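Local structure of polyketide biosynthesis 3-hydroxy-3-methylglutaryl-ACP synthase PksG (Bacillus subtilis, 4YXT) at residues M264-A269 against S274-D279; F54-A59 against P402-E407. The protein catalyses the aldol condensation of an acetyl group on the acyl carrier protein AcpK with a beta-ketothioester polyketide intermediate during bacillaene biosynthesis. The protein carries 1 engineered substitution. One frame throughout, in Å; residues are numbered along the deposited sequence.

How the interactions relate
Helix 51-64 comes first along the chain and supplies residues 54-59 of interaction 2; 342 residues separate this segment from its partner, 402-407, near the C terminus. That contact therefore closes a very long loop and ties the N-terminal half of the thiolase-like fold to the small antiparallel sheet made by the end of the chain. Interaction 1 falls wholly within this span: helix 254-267 ends, four residues separate the two segments, and 274-279 on helix 273-283 packs back against 264-269. The short loop is thus nested in the long one, without crossing. The two sites lie on opposite sides of the chain's centre, their centres about 41 Å apart.

Interaction 1: M264-A269 against S274-D279; sequences MMRKVA and SGIETD
Met265 and Arg266, near the end of helix 254-267, pack against Ile276 and Asp279 of helix 273-283, the next helix along the chain. A short loop joins the two helices, and the contact lies away from the active-site residues. The apolar part centres on Ile276. Its CG1 lies 4.1 Å from Met265 CB, while its outer methyl, CD1, comes within 3.7 Å of Arg266 CG, so successive carbons of one branch meet neighbouring residues, Met265 and Arg266. Arg266 contributes the aliphatic base of its side chain here, crossing the isoleucine at a slant. Ile276 also touches Val271 in the intervening turn, and Tyr240 lies against both Met264 and Met265.

A second kind of contact brings thioether and carboxylate together. The Met265 chain, bent about its CB-CG and CG-SD bonds, crosses the Asp279 side chain at about a right angle; SD is 3.4 Å and CE 3.2 Å from Asp279 OD2. Asp279 holds CG anti to its backbone N (chi1 -168°), which carries the carboxylate over to the thioether. OD2 is also hydrogen-bonded to His261 NE2, one turn earlier on Met265's own helix, while OD1 forms a salt bridge with Arg283.

No hydrogen bond joins residues 264-269 directly to 274-279. The Asp279 carboxylate, probably kept anionic by Arg283, instead supplies a polar link between the helices through His261, with the methionine end lying against it.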
loop_
_atom_site.group_PDB
_atom_site.type_symbol
_atom_site.label_atom_id
_atom_site.label_comp_id
_atom_site.label_asym_id
_atom_site.label_seq_id
_atom_site.Cartn_x
_atom_site.Cartn_y
_atom_site.Cartn_z
ATOM N N MET A 264 19.060 14.626 -19.117
ATOM C CA MET A 264 18.438 13.707 -20.100
ATOM C C MET A 264 18.656 14.129 -21.538
ATOM O O MET A 264 18.960 13.293 -22.407
ATOM C CB MET A 264 16.929 13.570 -19.859
ATOM C CG MET A 264 16.581 12.817 -18.591
ATOM S SD MET A 264 17.250 11.138 -18.607
ATOM C CE MET A 264 16.265 10.280 -19.830
ATOM N N MET A 265 18.442 15.420 -21.803
ATOM C CA MET A 265 18.548 15.950 -23.177
ATOM C C MET A 265 19.962 15.796 -23.740
ATOM O O MET A 265 20.108 15.518 -24.916
ATOM C CB MET A 265 18.168 17.440 -23.240
ATOM C CG MET A 265 16.697 17.707 -23.100
ATOM S SD MET A 265 15.672 16.925 -24.379
ATOM C CE MET A 265 14.421 16.456 -23.202
ATOM N N ARG A 266 20.988 15.980 -22.905
ATOM C CA ARG A 266 22.383 15.751 -23.336
ATOM C C ARG A 266 22.700 14.241 -23.588
ATOM O O ARG A 266 23.512 13.923 -24.465
ATOM C CB ARG A 266 23.362 16.386 -22.331
ATOM C CG ARG A 266 23.402 17.919 -22.394
ATOM C CD ARG A 266 23.802 18.570 -21.048
ATOM N NE ARG A 266 25.256 18.717 -20.874
ATOM C CZ ARG A 266 26.059 17.856 -20.236
ATOM N NH1 ARG A 266 25.578 16.756 -19.651
ATOM N NH2 ARG A 266 27.364 18.105 -20.186
ATOM N N LYS A 267 22.056 13.348 -22.816
ATOM C CA LYS A 267 22.131 11.870 -22.973
ATOM C C LYS A 267 21.378 11.343 -24.168
ATOM O O LYS A 267 21.793 10.389 -24.775
ATOM C CB LYS A 267 21.605 11.155 -21.724
ATOM C CG LYS A 267 22.509 11.364 -20.527
ATOM C CD LYS A 267 22.068 10.614 -19.276
ATOM C CE LYS A 267 23.277 10.323 -18.396
ATOM N NZ LYS A 267 24.070 9.176 -18.959
ATOM N N VAL A 268 20.258 11.945 -24.511
ATOM C CA VAL A 268 19.642 11.658 -25.793
ATOM C C VAL A 268 19.679 12.964 -26.574
ATOM O O VAL A 268 18.735 13.722 -26.536
ATOM C CB VAL A 268 18.205 11.157 -25.600
ATOM C CG1 VAL A 268 17.646 10.673 -26.920
ATOM C CG2 VAL A 268 18.164 10.062 -24.535
ATOM N N ALA A 269 20.779 13.222 -27.285
ATOM C CA ALA A 269 21.137 14.591 -27.646
ATOM C C ALA A 269 21.317 14.948 -29.104
ATOM O O ALA A 269 20.359 15.022 -29.841
ATOM C CB ALA A 269 22.375 14.989 -26.878
ATOM N N SER A 274 21.097 26.185 -26.415
ATOM C CA SER A 274 19.931 27.007 -26.558
ATOM C C SER A 274 18.738 26.149 -26.926
ATOM O O SER A 274 17.616 26.529 -26.669
ATOM C CB SER A 274 20.179 28.114 -27.570
ATOM O OG SER A 274 20.621 27.595 -28.797
ATOM N N GLY A 275 19.008 25.010 -27.561
ATOM C CA GLY A 275 18.000 23.990 -27.837
ATOM C C GLY A 275 17.502 23.347 -26.560
ATOM O O GLY A 275 16.343 22.966 -26.505
ATOM N N ILE A 276 18.350 23.275 -25.526
ATOM C CA ILE A 276 17.942 22.692 -24.267
ATOM C C ILE A 276 17.001 23.601 -23.480
ATOM O O ILE A 276 16.035 23.117 -22.878
ATOM C CB ILE A 276 19.112 22.317 -23.351
ATOM C CG1 ILE A 276 19.865 21.138 -23.922
ATOM C CG2 ILE A 276 18.591 21.936 -21.971
ATOM C CD1 ILE A 276 21.123 20.794 -23.144
ATOM N N GLU A 277 17.314 24.892 -23.422
ATOM C CA GLU A 277 16.430 25.847 -22.731
ATOM C C GLU A 277 15.138 25.988 -23.518
ATOM O O GLU A 277 14.071 26.152 -22.969
ATOM C CB GLU A 277 17.110 27.203 -22.598
ATOM C CG GLU A 277 18.285 27.197 -21.623
ATOM C CD GLU A 277 17.863 27.077 -20.162
ATOM O OE1 GLU A 277 16.645 27.070 -19.886
ATOM O OE2 GLU A 277 18.752 26.991 -19.276
ATOM N N THR A 278 15.245 25.890 -24.823
ATOM C CA THR A 278 14.073 25.985 -25.679
ATOM C C THR A 278 13.097 24.828 -25.340
ATOM O O THR A 278 11.907 25.034 -25.092
ATOM C CB THR A 278 14.509 25.996 -27.161
ATOM O OG1 THR A 278 15.310 27.168 -27.393
ATOM C CG2 THR A 278 13.320 26.020 -28.094
ATOM N N ASP A 279 13.642 23.619 -25.315
ATOM C CA ASP A 279 12.895 22.478 -24.946
ATOM C C ASP A 279 12.357 22.571 -23.482
ATOM O O ASP A 279 11.236 22.179 -23.218
ATOM C CB ASP A 279 13.771 21.242 -25.189
ATOM C CG ASP A 279 13.002 19.980 -25.108
ATOM O OD1 ASP A 279 12.190 19.697 -25.996
ATOM O OD2 ASP A 279 13.206 19.277 -24.131
#

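Interaction 2: F54-A59 against P402-E407; sequences FGVNAA and PRLFLE
Asn57 and Val56 bring helix 51-64 of the thiolase-like fold up against strand 403-410, the middle strand of a small three-stranded antiparallel sheet near the C terminus. Residues 54-59 and 403-407 run almost antiparallel, the axes of these short pieces 7.6 Å apart at closest approach.

Asn57 makes the polar link. With CG anti to its own carbonyl carbon (chi1 -61°), the side chain reaches from the helix to the strand backbone, where OD1 accepts a hydrogen bond from Leu404 N at 3.0 Å. The bond is nearly straight, 167° at the hydrogen, and the donor lies in the amide plane on an OD1 lone pair. Arg403 and Phe405 bond through their backbones to strand 413-419, so the intervening Leu404 N is turned to the other edge, and the asparagine satisfies it there.

Beside this bond the contact is apolar. Leu404 swings CG away from its backbone N (chi1 -158°) and sets CD2 against the branched end of Val56, 4.0 Å from CG1 and 4.1 Å from CG2. The methyl thus rests over the fork of the valine instead of beside a single arm. Ile95 and Leu99 of helix 91-99 and Trp418 of strand 413-419 also touch Val56, burying the junction. Arg403, its chain bent about the CG-CD bond, turns its guanidinium away from the helix but sets its CB 3.7 Å from Asn57 OD1.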
loop_
_atom_site.group_PDB
_atom_site.type_symbol
_atom_site.label_atom_id
_atom_site.label_comp_id
_atom_site.label_asym_id
_atom_site.label_seq_id
_atom_site.Cartn_x
_atom_site.Cartn_y
_atom_site.Cartn_z
ATOM N N PHE A 54 -6.927 16.583 3.788
ATOM C CA PHE A 54 -6.256 17.023 2.564
ATOM C C PHE A 54 -6.779 16.206 1.410
ATOM O O PHE A 54 -7.055 16.795 0.385
ATOM C CB PHE A 54 -4.724 16.898 2.625
ATOM C CG PHE A 54 -4.019 18.162 2.981
ATOM C CD1 PHE A 54 -4.109 18.677 4.241
ATOM C CD2 PHE A 54 -3.248 18.836 2.034
ATOM C CE1 PHE A 54 -3.453 19.869 4.578
ATOM C CE2 PHE A 54 -2.586 20.019 2.343
ATOM C CZ PHE A 54 -2.693 20.541 3.620
ATOM N N GLY A 55 -6.942 14.877 1.600
ATOM C CA GLY A 55 -7.471 13.989 0.550
ATOM C C GLY A 55 -8.958 14.225 0.200
ATOM O O GLY A 55 -9.346 14.221 -0.987
ATOM N N VAL A 56 -9.794 14.383 1.216
ATOM C CA VAL A 56 -11.246 14.672 1.013
ATOM C C VAL A 56 -11.416 15.958 0.291
ATOM O O VAL A 56 -12.086 16.011 -0.744
ATOM C CB VAL A 56 -12.006 14.648 2.321
ATOM C CG1 VAL A 56 -13.444 15.184 2.218
ATOM C CG2 VAL A 56 -12.018 13.203 2.834
ATOM N N ASN A 57 -10.687 16.962 0.729
ATOM C CA ASN A 57 -10.748 18.267 0.027
ATOM C C ASN A 57 -10.279 18.210 -1.420
ATOM O O ASN A 57 -10.841 18.894 -2.252
ATOM C CB ASN A 57 -10.015 19.324 0.825
ATOM C CG ASN A 57 -10.641 19.521 2.174
ATOM O OD1 ASN A 57 -11.840 19.382 2.318
ATOM N ND2 ASN A 57 -9.853 19.820 3.159
ATOM N N ALA A 58 -9.292 17.379 -1.748
ATOM C CA ALA A 58 -8.952 17.218 -3.161
ATOM C C ALA A 58 -10.027 16.477 -3.936
ATOM O O ALA A 58 -10.298 16.816 -5.077
ATOM C CB ALA A 58 -7.577 16.554 -3.336
ATOM N N ALA A 59 -10.645 15.449 -3.367
ATOM C CA ALA A 59 -11.541 14.592 -4.175
ATOM C C ALA A 59 -12.974 15.099 -4.261
ATOM O O ALA A 59 -13.733 14.814 -5.223
ATOM C CB ALA A 59 -11.543 13.189 -3.620
ATOM N N PRO A 402 -17.773 23.787 1.116
ATOM C CA PRO A 402 -17.483 23.047 2.328
ATOM C C PRO A 402 -16.101 22.408 2.248
ATOM O O PRO A 402 -15.768 21.862 1.228
ATOM C CB PRO A 402 -18.563 21.968 2.358
ATOM C CG PRO A 402 -19.665 22.512 1.517
ATOM C CD PRO A 402 -18.970 23.264 0.440
ATOM N N ARG A 403 -15.311 22.541 3.306
ATOM C CA ARG A 403 -14.061 21.792 3.468
ATOM C C ARG A 403 -14.111 21.000 4.799
ATOM O O ARG A 403 -14.873 21.350 5.733
ATOM C CB ARG A 403 -12.855 22.730 3.434
ATOM C CG ARG A 403 -12.796 23.631 2.219
ATOM C CD ARG A 403 -12.095 24.955 2.469
ATOM N NE ARG A 403 -12.453 25.595 3.746
ATOM C CZ ARG A 403 -13.639 26.136 4.055
ATOM N NH1 ARG A 403 -14.664 26.135 3.204
ATOM N NH2 ARG A 403 -13.799 26.690 5.246
ATOM N N LEU A 404 -13.302 19.938 4.860
ATOM C CA LEU A 404 -13.277 19.053 5.994
ATOM C C LEU A 404 -12.186 19.463 6.901
ATOM O O LEU A 404 -11.110 19.841 6.461
ATOM C CB LEU A 404 -13.041 17.613 5.574
ATOM C CG LEU A 404 -13.513 16.573 6.594
ATOM C CD1 LEU A 404 -15.030 16.582 6.700
ATOM C CD2 LEU A 404 -13.077 15.147 6.237
ATOM N N PHE A 405 -12.427 19.350 8.189
ATOM C CA PHE A 405 -11.389 19.637 9.167
ATOM C C PHE A 405 -11.439 18.647 10.285
ATOM O O PHE A 405 -12.487 18.098 10.547
ATOM C CB PHE A 405 -11.527 21.067 9.700
ATOM C CG PHE A 405 -11.141 22.089 8.699
ATOM C CD1 PHE A 405 -9.810 22.204 8.301
ATOM C CD2 PHE A 405 -12.093 22.897 8.105
ATOM C CE1 PHE A 405 -9.440 23.106 7.329
ATOM C CE2 PHE A 405 -11.719 23.816 7.142
ATOM C CZ PHE A 405 -10.394 23.925 6.757
ATOM N N LEU A 406 -10.289 18.410 10.910
ATOM C CA LEU A 406 -10.191 17.518 12.039
ATOM C C LEU A 406 -10.714 18.289 13.237
ATOM O O LEU A 406 -10.184 19.346 13.579
ATOM C CB LEU A 406 -8.727 17.135 12.289
ATOM C CG LEU A 406 -8.364 16.222 13.456
ATOM C CD1 LEU A 406 -9.146 14.915 13.512
ATOM C CD2 LEU A 406 -6.872 15.902 13.453
ATOM N N GLU A 407 -11.742 17.750 13.873
ATOM C CA GLU A 407 -12.390 18.396 14.995
ATOM C C GLU A 407 -11.827 17.864 16.311
ATOM O O GLU A 407 -11.666 18.604 17.256
ATOM C CB GLU A 407 -13.895 18.117 14.902
ATOM C CG GLU A 407 -14.803 18.951 15.809
ATOM C CD GLU A 407 -16.080 18.217 16.199
ATOM O OE1 GLU A 407 -16.034 16.971 16.408
ATOM O OE2 GLU A 407 -17.131 18.888 16.314
#